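Local coordinates for pesticidal crystal protein Cry4Aa (Bacillus thuringiensis, PDB 2C9K) that binds midgut epithelial cells of insects and lyses them colloid-osmotically, here as the toxic three-domain core of a mosquito-larvicidal protoxin, at residues Thr260-Tyr264 with His432-Phe436; Arg289-Phe293 with Lys487-Gly491; Ile354-Val359 with Thr452-Thr456. One frame throughout, in Å; residues are numbered along the deposited sequence.

Contact 1 (Thr260-Tyr264 with His432-Phe436); sequences TREIY and HILSF
Arg261 and His432 meet at the tightly packed end of this contact. One amino group of the guanidinium, NH2, donates to the ring nitrogen, with Arg261 NH2 lying 2.7 Å from His432 NE2 and an N-H...N angle of 157°. The bond leaves the guanidinium through its edge and reaches the imidazole slightly tilted from the ring plane; the two flat groups are turned 32° against each other. Because NE2 accepts, the imidazole proton most likely sits on ND1, which is itself hydrogen-bonded close by in the chain. Ile263 closes the same corner. Its CG1 stands between the backbone N and the carbonyl carbon (chi1 60°), which carries CD1 across to the imidazole, 3.5 Å from His432 NE2, while the CG2 branch of Ile263 lies 3.9 Å above the guanidinium plane of Arg261, toward its rim.

The segments run into or along the outer strands of a three-stranded antiparallel sheet of the beta-prism domain (domain II), with strand 450-457 running between them; side chains therefore reach over that middle strand, and backbone axes stay 8.8 Å apart. Helix 222-240 of the helical domain packs on Ile263 and Arg261, and Asp238 on it forms a salt bridge with Arg261 NH2, so that this nitrogen serves two partners.

The other end is looser: it rests on a single hydrogen bond between the segments, and Glu262 is partly exposed. Its extended chain passes over Ala454 and takes the hydroxyl of Ser435 on the anti lone pair of OE2, with Ser435 OG to Glu262 OE2 at 2.6 Å. Arg288 forms a salt bridge with the same carboxylate oxygen and a cation-pi contact with Phe436. Phe436 barely joins in: its side chain leads away, passing about 4 Å from a bound methylpentanediol, probably from the crystallisation liquor.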
ATOM      1  N   THR A 260       2.418   2.983  -3.420  1.00 22.12           N
ATOM      2  CA  THR A 260       3.853   2.739  -3.658  1.00 20.21           C
ATOM      3  C   THR A 260       4.637   2.025  -2.570  1.00 18.71           C
ATOM      4  O   THR A 260       5.774   1.618  -2.804  1.00 18.11           O
ATOM      5  CB  THR A 260       4.617   4.042  -3.920  1.00 20.14           C
ATOM      6  OG1 THR A 260       4.738   4.763  -2.691  1.00 21.50           O
ATOM      7  CG2 THR A 260       3.894   4.901  -4.943  1.00 17.75           C
ATOM      8  N   ARG A 261       4.046   1.884  -1.388  1.00 17.28           N
ATOM      9  CA  ARG A 261       4.711   1.211  -0.264  1.00 15.27           C
ATOM     10  C   ARG A 261       5.145  -0.241  -0.531  1.00 15.17           C
ATOM     11  O   ARG A 261       4.543  -0.948  -1.348  1.00 12.34           O
ATOM     12  CB  ARG A 261       3.786   1.205   0.951  1.00 13.64           C
ATOM     13  CG  ARG A 261       2.801   0.033   0.995  1.00 12.82           C
ATOM     14  CD  ARG A 261       1.877   0.015  -0.212  1.00 14.50           C
ATOM     15  NE  ARG A 261       0.888  -1.057  -0.141  1.00 14.72           N
ATOM     16  CZ  ARG A 261       1.115  -2.315  -0.505  1.00 16.37           C
ATOM     17  NH1 ARG A 261       2.307  -2.667  -0.977  1.00 15.22           N
ATOM     18  NH2 ARG A 261       0.147  -3.222  -0.393  1.00 16.57           N
ATOM     19  N   GLU A 262       6.179  -0.685   0.180  1.00 15.76           N
ATOM     20  CA  GLU A 262       6.653  -2.065   0.062  1.00 19.47           C
ATOM     21  C   GLU A 262       6.245  -2.858   1.297  1.00 20.38           C
ATOM     22  O   GLU A 262       6.085  -2.297   2.383  1.00 22.04           O
ATOM     23  CB  GLU A 262       8.185  -2.141  -0.038  1.00 20.21           C
ATOM     24  CG  GLU A 262       8.786  -1.785  -1.391  1.00 23.87           C
ATOM     25  CD  GLU A 262      10.280  -2.083  -1.483  1.00 23.98           C
ATOM     26  OE1 GLU A 262      11.067  -1.511  -0.705  1.00 24.27           O
ATOM     27  OE2 GLU A 262      10.670  -2.897  -2.339  1.00 26.22           O
ATOM     28  N   ILE A 263       6.061  -4.162   1.131  1.00 21.17           N
ATOM     29  CA  ILE A 263       5.742  -5.030   2.257  1.00 22.11           C
ATOM     30  C   ILE A 263       6.633  -6.250   2.083  1.00 22.63           C
ATOM     31  O   ILE A 263       7.029  -6.568   0.969  1.00 22.20           O
ATOM     32  CB  ILE A 263       4.245  -5.419   2.311  1.00 22.16           C
ATOM     33  CG1 ILE A 263       3.831  -6.162   1.046  1.00 22.51           C
ATOM     34  CG2 ILE A 263       3.404  -4.167   2.542  1.00 18.74           C
ATOM     35  CD1 ILE A 263       2.379  -6.607   1.071  1.00 23.66           C
ATOM     36  N   TYR A 264       6.960  -6.921   3.182  1.00 23.88           N
ATOM     37  CA  TYR A 264       7.877  -8.057   3.127  1.00 23.19           C
ATOM     38  C   TYR A 264       7.361  -9.347   3.736  1.00 23.76           C
ATOM     39  O   TYR A 264       6.588  -9.339   4.694  1.00 25.15           O
ATOM     40  CB  TYR A 264       9.196  -7.703   3.841  1.00 20.83           C
ATOM     41  CG  TYR A 264       9.784  -6.343   3.503  1.00 19.25           C
ATOM     42  CD1 TYR A 264       9.211  -5.176   3.987  1.00 18.29           C
ATOM     43  CD2 TYR A 264      10.922  -6.231   2.702  1.00 20.18           C
ATOM     44  CE1 TYR A 264       9.751  -3.932   3.690  1.00 19.07           C
ATOM     45  CE2 TYR A 264      11.471  -4.994   2.398  1.00 19.43           C
ATOM     46  CZ  TYR A 264      10.882  -3.843   2.894  1.00 20.33           C
ATOM     47  OH  TYR A 264      11.413  -2.601   2.594  1.00 19.95           O
ATOM     48  N   HIS A 432       0.129  -7.833  -6.100  1.00 19.56           N
ATOM     49  CA  HIS A 432       1.489  -7.389  -5.825  1.00 20.03           C
ATOM     50  C   HIS A 432       2.486  -8.042  -6.759  1.00 18.42           C
ATOM     51  O   HIS A 432       2.216  -9.099  -7.315  1.00 18.45           O
ATOM     52  CB  HIS A 432       1.880  -7.703  -4.374  1.00 21.50           C
ATOM     53  CG  HIS A 432       1.173  -6.864  -3.349  1.00 22.68           C
ATOM     54  ND1 HIS A 432      -0.169  -7.003  -3.065  1.00 22.15           N
ATOM     55  CD2 HIS A 432       1.636  -5.900  -2.515  1.00 22.78           C
ATOM     56  CE1 HIS A 432      -0.502  -6.164  -2.101  1.00 22.10           C
ATOM     57  NE2 HIS A 432       0.575  -5.485  -1.749  1.00 22.48           N
ATOM     58  N   ILE A 433       3.635  -7.394  -6.930  1.00 18.14           N
ATOM     59  CA  ILE A 433       4.716  -7.895  -7.776  1.00 17.44           C
ATOM     60  C   ILE A 433       6.020  -7.857  -6.975  1.00 17.04           C
ATOM     61  O   ILE A 433       6.206  -6.982  -6.121  1.00 18.08           O
ATOM     62  CB  ILE A 433       4.917  -7.020  -9.041  1.00 17.37           C
ATOM     63  CG1 ILE A 433       5.463  -5.643  -8.637  1.00 15.24           C
ATOM     64  CG2 ILE A 433       3.603  -6.914  -9.825  1.00 11.74           C
ATOM     65  CD1 ILE A 433       5.874  -4.786  -9.813  1.00 17.44           C
ATOM     66  N   LEU A 434       6.927  -8.787  -7.251  1.00 15.89           N
ATOM     67  CA  LEU A 434       8.197  -8.823  -6.529  1.00 16.36           C
ATOM     68  C   LEU A 434       8.976  -7.545  -6.812  1.00 15.00           C
ATOM     69  O   LEU A 434       8.990  -7.066  -7.940  1.00 18.55           O
ATOM     70  CB  LEU A 434       9.035 -10.038  -6.948  1.00 17.24           C
ATOM     71  CG  LEU A 434      10.268 -10.186  -6.053  1.00 18.65           C
ATOM     72  CD1 LEU A 434       9.817 -10.580  -4.656  1.00 20.34           C
ATOM     73  CD2 LEU A 434      11.224 -11.217  -6.616  1.00 20.79           C
ATOM     74  N   SER A 435       9.638  -6.989  -5.810  0.50 12.72           N
ATOM     75  CA  SER A 435      10.375  -5.762  -6.054  0.50 11.52           C
ATOM     76  C   SER A 435      11.818  -5.799  -5.589  0.50 12.59           C
ATOM     77  O   SER A 435      12.625  -4.985  -6.020  0.50 11.43           O
ATOM     78  CB  SER A 435       9.661  -4.584  -5.390  0.50  9.46           C
ATOM     79  OG  SER A 435       9.684  -4.702  -3.983  0.50  5.90           O
ATOM     80  N   PHE A 436      12.144  -6.758  -4.731  1.00 16.45           N
ATOM     81  CA  PHE A 436      13.493  -6.853  -4.173  1.00 19.75           C
ATOM     82  C   PHE A 436      13.638  -8.083  -3.265  1.00 20.52           C
ATOM     83  O   PHE A 436      12.648  -8.597  -2.736  1.00 19.27           O
ATOM     84  CB  PHE A 436      13.751  -5.603  -3.329  1.00 21.63           C
ATOM     85  CG  PHE A 436      15.189  -5.192  -3.250  1.00 23.68           C
ATOM     86  CD1 PHE A 436      15.794  -4.533  -4.320  1.00 23.00           C
ATOM     87  CD2 PHE A 436      15.919  -5.399  -2.084  1.00 23.41           C
ATOM     88  CE1 PHE A 436      17.103  -4.079  -4.227  1.00 25.29           C
ATOM     89  CE2 PHE A 436      17.235  -4.947  -1.981  1.00 24.64           C
ATOM     90  CZ  PHE A 436      17.827  -4.283  -3.055  1.00 23.62           C
TER

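Contact 2 (Arg289-Phe293 with Lys487-Gly491); sequences RPHLF and KVVQG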
ATOM      1  N   ARG A 289      15.457   1.066   3.215  1.00 21.09           N
ATOM      2  CA  ARG A 289      15.275   2.431   3.697  1.00 21.72           C
ATOM      3  C   ARG A 289      14.409   3.215   2.719  1.00 22.19           C
ATOM      4  O   ARG A 289      14.385   2.924   1.515  1.00 23.08           O
ATOM      5  CB  ARG A 289      16.629   3.118   3.861  1.00 22.29           C
ATOM      6  CG  ARG A 289      17.144   3.096   5.283  1.00 26.54           C
ATOM      7  CD  ARG A 289      18.586   2.635   5.345  1.00 31.05           C
ATOM      8  NE  ARG A 289      19.546   3.630   4.870  1.00 35.08           N
ATOM      9  CZ  ARG A 289      20.826   3.358   4.621  1.00 38.35           C
ATOM     10  NH1 ARG A 289      21.292   2.124   4.798  1.00 38.14           N
ATOM     11  NH2 ARG A 289      21.642   4.313   4.193  1.00 39.13           N
ATOM     12  N   PRO A 290      13.674   4.218   3.217  1.00 21.43           N
ATOM     13  CA  PRO A 290      12.829   4.993   2.302  1.00 21.51           C
ATOM     14  C   PRO A 290      13.593   5.312   1.024  1.00 20.94           C
ATOM     15  O   PRO A 290      14.727   5.768   1.070  1.00 21.46           O
ATOM     16  CB  PRO A 290      12.508   6.242   3.109  1.00 21.00           C
ATOM     17  CG  PRO A 290      12.485   5.729   4.511  1.00 20.86           C
ATOM     18  CD  PRO A 290      13.680   4.806   4.566  1.00 19.39           C
ATOM     19  N   HIS A 291      12.972   5.057  -0.117  1.00 21.82           N
ATOM     20  CA  HIS A 291      13.611   5.312  -1.401  1.00 21.21           C
ATOM     21  C   HIS A 291      12.577   5.690  -2.453  1.00 21.78           C
ATOM     22  O   HIS A 291      11.373   5.683  -2.181  1.00 20.54           O
ATOM     23  CB  HIS A 291      14.350   4.055  -1.870  1.00 18.64           C
ATOM     24  CG  HIS A 291      13.456   2.870  -2.080  1.00 17.67           C
ATOM     25  ND1 HIS A 291      13.444   1.784  -1.230  1.00 19.01           N
ATOM     26  CD2 HIS A 291      12.549   2.595  -3.048  1.00 17.39           C
ATOM     27  CE1 HIS A 291      12.574   0.890  -1.667  1.00 14.54           C
ATOM     28  NE2 HIS A 291      12.019   1.358  -2.768  1.00 16.43           N
ATOM     29  N   LEU A 292      13.063   6.024  -3.649  1.00 22.89           N
ATOM     30  CA  LEU A 292      12.198   6.352  -4.785  1.00 22.59           C
ATOM     31  C   LEU A 292      11.760   4.997  -5.324  1.00 22.33           C
ATOM     32  O   LEU A 292      12.557   4.063  -5.382  1.00 21.17           O
ATOM     33  CB  LEU A 292      12.973   7.095  -5.875  1.00 21.82           C
ATOM     34  CG  LEU A 292      13.553   8.474  -5.558  1.00 22.17           C
ATOM     35  CD1 LEU A 292      14.343   8.986  -6.772  1.00 18.74           C
ATOM     36  CD2 LEU A 292      12.418   9.435  -5.183  1.00 21.18           C
ATOM     37  N   PHE A 293      10.499   4.880  -5.715  1.00 22.20           N
ATOM     38  CA  PHE A 293       9.994   3.608  -6.219  1.00 21.84           C
ATOM     39  C   PHE A 293      10.961   2.948  -7.217  1.00 22.46           C
ATOM     40  O   PHE A 293      11.485   3.612  -8.112  1.00 23.05           O
ATOM     41  CB  PHE A 293       8.632   3.817  -6.881  1.00 18.04           C
ATOM     42  CG  PHE A 293       7.889   2.546  -7.124  1.00 15.50           C
ATOM     43  CD1 PHE A 293       7.105   1.993  -6.131  1.00 13.87           C
ATOM     44  CD2 PHE A 293       8.004   1.879  -8.338  1.00 14.53           C
ATOM     45  CE1 PHE A 293       6.443   0.788  -6.348  1.00 15.50           C
ATOM     46  CE2 PHE A 293       7.345   0.679  -8.559  1.00 13.66           C
ATOM     47  CZ  PHE A 293       6.567   0.132  -7.568  1.00 13.74           C
ATOM     48  N   LYS A 487      15.787  14.093   0.538  0.50 18.99           N
ATOM     49  CA  LYS A 487      15.776  12.689   0.912  0.50 16.69           C
ATOM     50  C   LYS A 487      14.361  12.138   0.982  0.50 16.46           C
ATOM     51  O   LYS A 487      13.392  12.885   1.076  0.50 16.64           O
ATOM     52  CB  LYS A 487      16.484  12.489   2.257  0.50 14.90           C
ATOM     53  CG  LYS A 487      15.807  13.144   3.448  0.50 13.32           C
ATOM     54  CD  LYS A 487      16.583  12.860   4.730  0.50 13.01           C
ATOM     55  CE  LYS A 487      15.910  13.452   5.961  0.50 10.83           C
ATOM     56  NZ  LYS A 487      15.790  14.934   5.879  0.50 11.99           N
ATOM     57  N   VAL A 488      14.242  10.821   0.916  1.00 15.66           N
ATOM     58  CA  VAL A 488      12.936  10.184   0.989  1.00 18.83           C
ATOM     59  C   VAL A 488      12.675   9.779   2.437  1.00 19.74           C
ATOM     60  O   VAL A 488      13.444   9.020   3.014  1.00 20.85           O
ATOM     61  CB  VAL A 488      12.867   8.910   0.104  1.00 19.38           C
ATOM     62  CG1 VAL A 488      11.520   8.226   0.289  1.00 22.32           C
ATOM     63  CG2 VAL A 488      13.091   9.262  -1.365  1.00 18.34           C
ATOM     64  N   VAL A 489      11.601  10.287   3.030  1.00 19.87           N
ATOM     65  CA  VAL A 489      11.302   9.935   4.403  1.00 20.77           C
ATOM     66  C   VAL A 489      10.099   9.033   4.483  1.00 22.44           C
ATOM     67  O   VAL A 489       9.230   9.061   3.620  1.00 23.81           O
ATOM     68  CB  VAL A 489      11.010  11.166   5.283  1.00 20.90           C
ATOM     69  CG1 VAL A 489      12.236  12.059   5.350  1.00 19.04           C
ATOM     70  CG2 VAL A 489       9.787  11.906   4.758  1.00 19.29           C
ATOM     71  N   GLN A 490      10.078   8.228   5.536  1.00 24.06           N
ATOM     72  CA  GLN A 490       9.006   7.293   5.827  1.00 25.02           C
ATOM     73  C   GLN A 490       7.655   8.013   5.841  1.00 25.79           C
ATOM     74  O   GLN A 490       7.527   9.096   6.416  1.00 26.64           O
ATOM     75  CB  GLN A 490       9.279   6.679   7.196  1.00 26.42           C
ATOM     76  CG  GLN A 490       8.095   6.064   7.861  1.00 30.61           C
ATOM     77  CD  GLN A 490       7.948   4.622   7.502  1.00 34.42           C
ATOM     78  OE1 GLN A 490       7.744   4.275   6.338  1.00 36.12           O
ATOM     79  NE2 GLN A 490       8.062   3.754   8.504  1.00 38.99           N
ATOM     80  N   GLY A 491       6.651   7.415   5.206  1.00 25.63           N
ATOM     81  CA  GLY A 491       5.330   8.020   5.186  1.00 24.31           C
ATOM     82  C   GLY A 491       4.716   7.946   6.569  1.00 24.06           C
ATOM     83  O   GLY A 491       5.138   7.125   7.384  1.00 23.03           O
TER
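Pro290 and Val488 bring the two backbones closest, 5.4 Å between their CA atoms, where an irregular loop passes a short strand that has already turned into loop by Gln490. Both side chains point toward the other segment. The pyrrolidine ring of Pro290 rests alongside Val488 and its carbonyl, with Pro290 CB 3.6 Å from Val488 CG1, and then reaches past the end of the strand, where Pro290 CG is 3.6 Å from the backbone N of Gln490.

Val488 is the wedge on the other side. With CG1 anti to its backbone N (chi1 176°), one methyl lies against the loop backbone, Val488 CG1 being 3.5 Å from His291 N, and the second is left to face Leu292, where Val488 CG2 touches Leu292 CD2 at 3.9 Å. Leu482 touches both Leu292 and Val488 and continues the apolar patch; Asp498 packs against Pro290, Val488 and Gln490.

His291 turns its CB away from the strand and folds back onto its own loop: His291 ND1 donates to Arg289 O over 3.1 Å, a bent bond (136°) that spans the proline from one neighbour to the other.

The loop precedes strand 294-303 of the beta-prism domain, whereas Lys487-Gly491 belongs to the C-terminal beta-sandwich domain, so this is a small piece of the interface between domains II and III. Side-chain carbon meets carbon and backbone atoms, with no hydrogen bond between the segments, so van der Waals fit probably governs how they lie together here.

Contact 3 (Ile354-Val359 with Thr452-Thr456); sequences IFLLNV and TFAWT
The indole edge of Trp455 abuts the backbone of a bulged strand in another sheet, with Trp455 CZ3 3.5 Å from the carbonyl oxygen Ile354 O, which lies near the ring plane. The outer carbons of the six-membered ring then run along the chain past Phe355 and Leu356, Trp455 CZ3 being 4.1 Å from Phe355 C. This is the site of a classic beta bulge, Phe355 and Leu356 both facing Phe379 of the neighbouring strand, and both side chains start out away from the tryptophan.

Beyond the bulge Leu357 forks between two aromatic rings. Its CG sits between the backbone N and the carbonyl carbon (chi1 64°), and from there the two methyls part: Leu357 CD2 meets the indole at its edge, 3.3 Å from Trp455 CH2, while Leu357 CD1 approaches the next ring obliquely, 3.9 Å from Phe453 CE2. Val359, two residues on, slides past Phe453 in the opposite direction and touches the far end of its ring, Val359 CG1 to Phe453 CZ at 4.1 Å. Phe407, from the strand beside Leu357, stacks on Phe453 and also touches Trp455.

The strands belong to two different sheets of the beta prism, and they lie face to face, axes 9.4 Å apart and 142° between their directions. Strand 353-362 comes from a four-stranded sheet, strand 450-457 from the three-stranded sheet next to the helical domain, and all the touching residues are buried. Between these two strands the contact is thus held mainly by dispersion among aliphatic branches and aromatic rings, and the closest polar touch, an aromatic C-H edge turned to the carbonyl of Ile354, is probably mildly favourable electrostatically.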
ATOM      1  N   ILE A 354       6.978 -10.525 -11.530  1.00 23.07           N
ATOM      2  CA  ILE A 354       6.916 -11.755 -10.756  1.00 23.67           C
ATOM      3  C   ILE A 354       5.771 -11.530  -9.759  1.00 23.67           C
ATOM      4  O   ILE A 354       5.834 -10.612  -8.947  1.00 23.28           O
ATOM      5  CB  ILE A 354       8.260 -12.004 -10.018  1.00 23.27           C
ATOM      6  CG1 ILE A 354       9.385 -12.165 -11.044  1.00 23.22           C
ATOM      7  CG2 ILE A 354       8.185 -13.260  -9.178  1.00 22.74           C
ATOM      8  CD1 ILE A 354      10.779 -12.196 -10.445  1.00 21.93           C
ATOM      9  N   PHE A 355       4.721 -12.347  -9.837  1.00 23.03           N
ATOM     10  CA  PHE A 355       3.576 -12.177  -8.949  1.00 22.43           C
ATOM     11  C   PHE A 355       3.398 -13.322  -7.966  1.00 23.13           C
ATOM     12  O   PHE A 355       2.543 -13.268  -7.080  1.00 22.84           O
ATOM     13  CB  PHE A 355       2.303 -12.001  -9.771  1.00 22.05           C
ATOM     14  CG  PHE A 355       1.855 -13.250 -10.474  1.00 22.67           C
ATOM     15  CD1 PHE A 355       1.251 -14.288  -9.765  1.00 23.94           C
ATOM     16  CD2 PHE A 355       2.016 -13.386 -11.841  1.00 23.11           C
ATOM     17  CE1 PHE A 355       0.808 -15.446 -10.413  1.00 23.27           C
ATOM     18  CE2 PHE A 355       1.580 -14.539 -12.501  1.00 24.27           C
ATOM     19  CZ  PHE A 355       0.973 -15.571 -11.782  1.00 23.12           C
ATOM     20  N   LEU A 356       4.202 -14.363  -8.133  1.00 23.46           N
ATOM     21  CA  LEU A 356       4.156 -15.522  -7.254  1.00 24.12           C
ATOM     22  C   LEU A 356       5.404 -16.352  -7.493  1.00 26.08           C
ATOM     23  O   LEU A 356       5.840 -16.507  -8.633  1.00 26.70           O
ATOM     24  CB  LEU A 356       2.925 -16.379  -7.557  1.00 22.76           C
ATOM     25  CG  LEU A 356       2.716 -17.627  -6.688  1.00 22.48           C
ATOM     26  CD1 LEU A 356       2.352 -17.220  -5.264  1.00 23.00           C
ATOM     27  CD2 LEU A 356       1.610 -18.470  -7.272  1.00 21.92           C
ATOM     28  N   LEU A 357       6.011 -16.859  -6.429  1.00 27.30           N
ATOM     29  CA  LEU A 357       7.171 -17.705  -6.630  1.00 28.77           C
ATOM     30  C   LEU A 357       7.218 -18.837  -5.641  1.00 29.78           C
ATOM     31  O   LEU A 357       6.560 -18.808  -4.598  1.00 29.50           O
ATOM     32  CB  LEU A 357       8.483 -16.922  -6.592  1.00 28.41           C
ATOM     33  CG  LEU A 357       8.947 -16.216  -5.338  1.00 29.39           C
ATOM     34  CD1 LEU A 357      10.457 -16.003  -5.426  1.00 29.94           C
ATOM     35  CD2 LEU A 357       8.215 -14.894  -5.204  1.00 30.52           C
ATOM     36  N   ASN A 358       7.995 -19.848  -6.004  1.00 31.24           N
ATOM     37  CA  ASN A 358       8.147 -21.047  -5.205  1.00 32.23           C
ATOM     38  C   ASN A 358       9.612 -21.164  -4.866  1.00 31.05           C
ATOM     39  O   ASN A 358      10.449 -21.097  -5.755  1.00 32.37           O
ATOM     40  CB  ASN A 358       7.715 -22.249  -6.038  1.00 35.63           C
ATOM     41  CG  ASN A 358       7.528 -23.494  -5.215  1.00 38.36           C
ATOM     42  OD1 ASN A 358       8.458 -23.971  -4.559  1.00 38.60           O
ATOM     43  ND2 ASN A 358       6.317 -24.037  -5.247  1.00 40.19           N
ATOM     44  N   VAL A 359       9.937 -21.325  -3.590  1.00 29.76           N
ATOM     45  CA  VAL A 359      11.340 -21.455  -3.218  1.00 29.75           C
ATOM     46  C   VAL A 359      11.632 -22.746  -2.458  1.00 29.22           C
ATOM     47  O   VAL A 359      10.851 -23.169  -1.601  1.00 27.77           O
ATOM     48  CB  VAL A 359      11.821 -20.250  -2.368  1.00 29.49           C
ATOM     49  CG1 VAL A 359      11.408 -18.951  -3.037  1.00 30.04           C
ATOM     50  CG2 VAL A 359      11.262 -20.331  -0.970  1.00 30.48           C
ATOM     51  N   THR A 452      14.055 -11.984   2.812  0.50 22.47           N
ATOM     52  CA  THR A 452      12.802 -11.256   2.842  0.50 22.08           C
ATOM     53  C   THR A 452      12.503 -10.940   1.392  0.50 21.25           C
ATOM     54  O   THR A 452      13.404 -10.604   0.620  0.50 21.37           O
ATOM     55  CB  THR A 452      12.899  -9.941   3.614  0.50 23.00           C
ATOM     56  OG1 THR A 452      14.085  -9.252   3.222  1.00 25.49           O
ATOM     57  CG2 THR A 452      12.917 -10.189   5.106  1.00 24.20           C
ATOM     58  N   PHE A 453      11.244 -11.075   1.013  1.00 20.65           N
ATOM     59  CA  PHE A 453      10.834 -10.794  -0.351  1.00 19.91           C
ATOM     60  C   PHE A 453       9.974  -9.542  -0.324  1.00 19.25           C
ATOM     61  O   PHE A 453       8.936  -9.508   0.328  1.00 20.71           O
ATOM     62  CB  PHE A 453      10.071 -11.994  -0.918  1.00 19.23           C
ATOM     63  CG  PHE A 453      10.897 -13.258  -0.978  1.00 19.58           C
ATOM     64  CD1 PHE A 453      11.165 -13.991   0.177  1.00 18.10           C
ATOM     65  CD2 PHE A 453      11.469 -13.677  -2.182  1.00 18.51           C
ATOM     66  CE1 PHE A 453      11.993 -15.113   0.138  1.00 17.30           C
ATOM     67  CE2 PHE A 453      12.297 -14.798  -2.229  1.00 17.37           C
ATOM     68  CZ  PHE A 453      12.560 -15.514  -1.069  1.00 17.74           C
ATOM     69  N   ALA A 454      10.441  -8.502  -1.006  1.00 18.32           N
ATOM     70  CA  ALA A 454       9.739  -7.225  -1.068  1.00 17.54           C
ATOM     71  C   ALA A 454       8.648  -7.280  -2.124  1.00 17.45           C
ATOM     72  O   ALA A 454       8.839  -7.853  -3.191  1.00 18.53           O
ATOM     73  CB  ALA A 454      10.717  -6.119  -1.397  1.00 16.06           C
ATOM     74  N   TRP A 455       7.509  -6.673  -1.823  1.00 17.21           N
ATOM     75  CA  TRP A 455       6.385  -6.656  -2.739  1.00 18.26           C
ATOM     76  C   TRP A 455       5.769  -5.271  -2.824  1.00 18.41           C
ATOM     77  O   TRP A 455       5.478  -4.659  -1.808  1.00 18.96           O
ATOM     78  CB  TRP A 455       5.311  -7.649  -2.276  1.00 20.10           C
ATOM     79  CG  TRP A 455       5.780  -9.070  -2.207  1.00 19.98           C
ATOM     80  CD1 TRP A 455       6.276  -9.717  -1.119  1.00 18.20           C
ATOM     81  CD2 TRP A 455       5.831 -10.007  -3.292  1.00 20.48           C
ATOM     82  NE1 TRP A 455       6.638 -11.000  -1.456  1.00 19.77           N
ATOM     83  CE2 TRP A 455       6.376 -11.202  -2.785  1.00 20.37           C
ATOM     84  CE3 TRP A 455       5.469  -9.949  -4.645  1.00 20.40           C
ATOM     85  CZ2 TRP A 455       6.569 -12.332  -3.580  1.00 20.85           C
ATOM     86  CZ3 TRP A 455       5.660 -11.075  -5.436  1.00 20.26           C
ATOM     87  CH2 TRP A 455       6.204 -12.248  -4.900  1.00 19.78           C
ATOM     88  N   THR A 456       5.577  -4.779  -4.039  1.00 18.65           N
ATOM     89  CA  THR A 456       4.961  -3.476  -4.233  1.00 20.24           C
ATOM     90  C   THR A 456       3.575  -3.691  -4.833  1.00 21.54           C
ATOM     91  O   THR A 456       3.320  -4.729  -5.450  1.00 23.34           O
ATOM     92  CB  THR A 456       5.807  -2.585  -5.158  1.00 20.35           C
ATOM     93  OG1 THR A 456       6.151  -3.306  -6.348  1.00 22.83           O
ATOM     94  CG2 THR A 456       7.068  -2.150  -4.445  1.00 18.39           C
TER

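In the fold
Contacts 1 and 3 are near neighbours, their centres about 8 Å apart, and share the three-stranded sheet: Phe436 O and Ala454 N, at 2.8 Å, probably form one of its hydrogen bonds. A second probable bond, Leu434 N to Ile354 O at 2.7 Å, joins that sheet to the bulged strand of contact 3, at the very carbonyl Trp455 touches. Contact 2 lies at the border with the C-terminal domain, about 14 Å from contact 1 and 21 Å from contact 3, centre to centre. Phe293 packs on Thr260 and Thr456, and His291 against Glu262, tying its loop to the sheet.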